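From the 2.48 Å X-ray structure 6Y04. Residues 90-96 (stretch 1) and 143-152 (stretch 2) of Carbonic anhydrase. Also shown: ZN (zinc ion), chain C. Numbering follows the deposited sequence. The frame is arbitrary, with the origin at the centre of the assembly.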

# COMPACT_ATOMS: atom_id res chain seq x y z
N GLU A 90 -0.54 -17.34 -1.78
CA GLU A 90 0.10 -17.17 -0.48
C GLU A 90 0.14 -15.69 -0.11
O GLU A 90 0.38 -14.84 -0.97
CB GLU A 90 1.52 -17.74 -0.50
CG GLU A 90 1.57 -19.26 -0.61
CD GLU A 90 2.95 -19.89 -0.44
OE1 GLU A 90 3.62 -19.56 0.56
OE2 GLU A 90 3.35 -20.70 -1.30
N ILE A 91 -0.11 -15.40 1.17
CA ILE A 91 -0.04 -14.03 1.65
C ILE A 91 1.05 -13.93 2.72
O ILE A 91 1.05 -14.71 3.68
CB ILE A 91 -1.41 -13.55 2.18
CG1 ILE A 91 -2.50 -13.59 1.10
CG2 ILE A 91 -1.29 -12.16 2.81
CD1 ILE A 91 -3.91 -13.43 1.66
N PHE A 92 1.96 -12.97 2.54
CA PHE A 92 2.95 -12.64 3.55
C PHE A 92 2.64 -11.26 4.13
O PHE A 92 2.61 -10.27 3.40
CB PHE A 92 4.34 -12.62 2.93
CG PHE A 92 4.80 -13.95 2.39
CD1 PHE A 92 4.33 -14.42 1.17
CD2 PHE A 92 5.69 -14.74 3.11
CE1 PHE A 92 4.73 -15.65 0.68
CE2 PHE A 92 6.09 -15.97 2.61
CZ PHE A 92 5.62 -16.42 1.40
N ILE A 93 2.41 -11.22 5.45
CA ILE A 93 2.27 -9.95 6.15
C ILE A 93 3.57 -9.63 6.88
O ILE A 93 4.01 -10.38 7.75
CB ILE A 93 1.04 -9.98 7.08
CG1 ILE A 93 -0.24 -10.16 6.25
CG2 ILE A 93 0.98 -8.72 7.94
CD1 ILE A 93 -1.34 -10.86 7.00
N MET A 94 4.18 -8.50 6.50
CA MET A 94 5.53 -8.18 6.93
C MET A 94 5.57 -6.82 7.63
O MET A 94 5.54 -5.77 6.97
CB MET A 94 6.50 -8.19 5.75
CG MET A 94 7.91 -7.84 6.14
SD MET A 94 9.11 -8.26 4.88
CE MET A 94 8.68 -7.07 3.61
N GLY A 95 5.64 -6.86 8.96
CA GLY A 95 5.81 -5.68 9.78
C GLY A 95 7.28 -5.34 9.97
O GLY A 95 8.15 -6.03 9.45
N HIS A 96 7.56 -4.27 10.72
CA HIS A 96 8.94 -3.87 10.91
C HIS A 96 9.13 -3.25 12.29
O HIS A 96 8.20 -2.66 12.85
CB HIS A 96 9.39 -2.93 9.79
CG HIS A 96 8.76 -1.58 9.83
ND1 HIS A 96 9.45 -0.46 10.24
CD2 HIS A 96 7.50 -1.16 9.54
CE1 HIS A 96 8.66 0.59 10.19
NE2 HIS A 96 7.45 0.19 9.77
N ASN A 143 1.14 -6.81 16.30
CA ASN A 143 0.36 -6.37 15.15
C ASN A 143 0.46 -7.40 14.03
O ASN A 143 -0.53 -7.66 13.34
CB ASN A 143 0.75 -4.96 14.67
CG ASN A 143 -0.01 -4.55 13.42
OD1 ASN A 143 -1.21 -4.28 13.48
ND2 ASN A 143 0.67 -4.52 12.28
N ILE A 144 1.65 -7.98 13.84
CA ILE A 144 1.84 -9.00 12.83
C ILE A 144 0.97 -10.21 13.17
O ILE A 144 0.19 -10.67 12.34
CB ILE A 144 3.33 -9.40 12.68
CG1 ILE A 144 4.17 -8.29 12.05
CG2 ILE A 144 3.45 -10.70 11.88
CD1 ILE A 144 5.65 -8.37 12.40
N LYS A 145 1.09 -10.69 14.42
CA LYS A 145 0.37 -11.86 14.88
C LYS A 145 -1.14 -11.64 14.73
O LYS A 145 -1.85 -12.53 14.28
CB LYS A 145 0.76 -12.18 16.33
CG LYS A 145 2.02 -13.03 16.48
CD LYS A 145 2.67 -12.97 17.86
CE LYS A 145 3.72 -14.04 18.05
NZ LYS A 145 4.60 -13.78 19.22
N ASN A 146 -1.61 -10.44 15.11
CA ASN A 146 -3.02 -10.09 15.10
C ASN A 146 -3.52 -9.91 13.66
O ASN A 146 -4.65 -10.27 13.34
CB ASN A 146 -3.27 -8.86 15.98
CG ASN A 146 -4.73 -8.61 16.28
OD1 ASN A 146 -5.26 -9.11 17.27
ND2 ASN A 146 -5.41 -7.85 15.43
N SER A 147 -2.67 -9.35 12.80
CA SER A 147 -3.02 -9.13 11.41
C SER A 147 -3.17 -10.46 10.69
O SER A 147 -4.13 -10.66 9.95
CB SER A 147 -2.02 -8.25 10.73
OG SER A 147 -2.23 -6.90 11.12
N VAL A 148 -2.22 -11.37 10.94
CA VAL A 148 -2.28 -12.71 10.37
C VAL A 148 -3.55 -13.41 10.83
O VAL A 148 -4.14 -14.17 10.07
CB VAL A 148 -1.01 -13.52 10.69
CG1 VAL A 148 -1.13 -14.97 10.27
CG2 VAL A 148 0.22 -12.89 10.05
N ARG A 149 -3.99 -13.12 12.06
CA ARG A 149 -5.20 -13.74 12.58
C ARG A 149 -6.43 -13.18 11.86
O ARG A 149 -7.31 -13.95 11.49
CB ARG A 149 -5.30 -13.57 14.10
CG ARG A 149 -6.33 -14.49 14.75
CD ARG A 149 -6.75 -14.04 16.14
NE ARG A 149 -6.65 -12.59 16.30
CZ ARG A 149 -7.67 -11.74 16.40
NH1 ARG A 149 -8.92 -12.18 16.42
NH2 ARG A 149 -7.43 -10.45 16.53
N CYS A 150 -6.48 -11.86 11.67
CA CYS A 150 -7.66 -11.21 11.12
C CYS A 150 -7.86 -11.56 9.64
O CYS A 150 -8.99 -11.63 9.18
CB CYS A 150 -7.64 -9.69 11.32
SG CYS A 150 -8.00 -9.21 13.03
N VAL A 151 -6.76 -11.77 8.91
CA VAL A 151 -6.87 -12.22 7.53
C VAL A 151 -7.39 -13.65 7.52
O VAL A 151 -8.29 -13.98 6.75
CB VAL A 151 -5.54 -12.05 6.76
CG1 VAL A 151 -5.66 -12.52 5.32
CG2 VAL A 151 -5.05 -10.62 6.81
N ARG A 152 -6.84 -14.49 8.41
CA ARG A 152 -7.22 -15.89 8.52
C ARG A 152 -8.72 -16.03 8.76
O ARG A 152 -9.40 -16.79 8.07
CB ARG A 152 -6.37 -16.60 9.58
CG ARG A 152 -6.72 -18.06 9.83
CD ARG A 152 -7.16 -18.81 8.59
NE ARG A 152 -6.08 -19.28 7.73
CZ ARG A 152 -6.09 -19.24 6.40
NH1 ARG A 152 -7.11 -18.72 5.74
NH2 ARG A 152 -5.06 -19.71 5.73
ZN ZN C . 5.78 1.35 9.90
O HOH W 1 6.02 3.33 10.08

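Strand 90-96 of carbonic anhydrase packs against helix 143-152, the two running nearly antiparallel (158° between their N-to-C directions) with axes that approach to 8.5 Å. No hydrogen bond crosses between them; the contact is one of van der Waals packing and buries 295 Å², both sides summed. Along the strand the side chains alternate, so Ile 91 and Ile 93 point toward the helix while Phe 92, Met 94 and His 96 point away.

Glu 90 lies out of reach of the helix. Ile 91 makes the first contact, an apolar one, its CD1 lying 4.2 Å from CG1 of Val 151; because the chains run in opposite directions, the early strand meets the late helix. Phe 92 makes no contact with the helix. Ile 93 is the centre of the contact, with 102 Å² covered by the helix, more than any other residue here. Its side chain (chi1 m, chi2 t) sends CD1 to 3.7 Å from CG2 of Val 151 and to 4.0 Å from CG2 of Val 148. The same Ile 93 CD1 lies 4.0 Å from CA of Val 148 and 4.1 Å from O of Ser 147, so the methyl rests against the helix backbone as well as its side chains. The other branch faces Ser 147, Ile 93 CG2 to Ser 147 CB being 4.1 Å. The Ser 147 hydroxyl is engaged as well: OG donates to O of Asn 143 at 2.9 Å, an oxygen that also accepts from the backbone N of Ser 147 at 2.8 Å, and OG has a further hydrogen bond elsewhere in the structure.

The nearest CA atoms across the contact are those of Gly 95 and Ile 144, 6.0 Å apart. The side chain of Ile 144 leaves sideways, but its end comes nearer the strand, and CG1 of Ile 144 reaches 3.7 Å from N of Gly 95, while its CG2 lies 4.2 Å from O of Ile 93. A CB on Gly 95 would point toward the helix and fall 2.8 Å from CG1 of Ile 144, a clash; the absence of a side chain leaves room for the isoleucine against the strand backbone.

His 96 binds the zinc ion, with NE2 2.0 Å from ZN. Water 1 is another ligand, its O 2.0 Å from ZN, and two atoms from elsewhere in the structure also bind the metal.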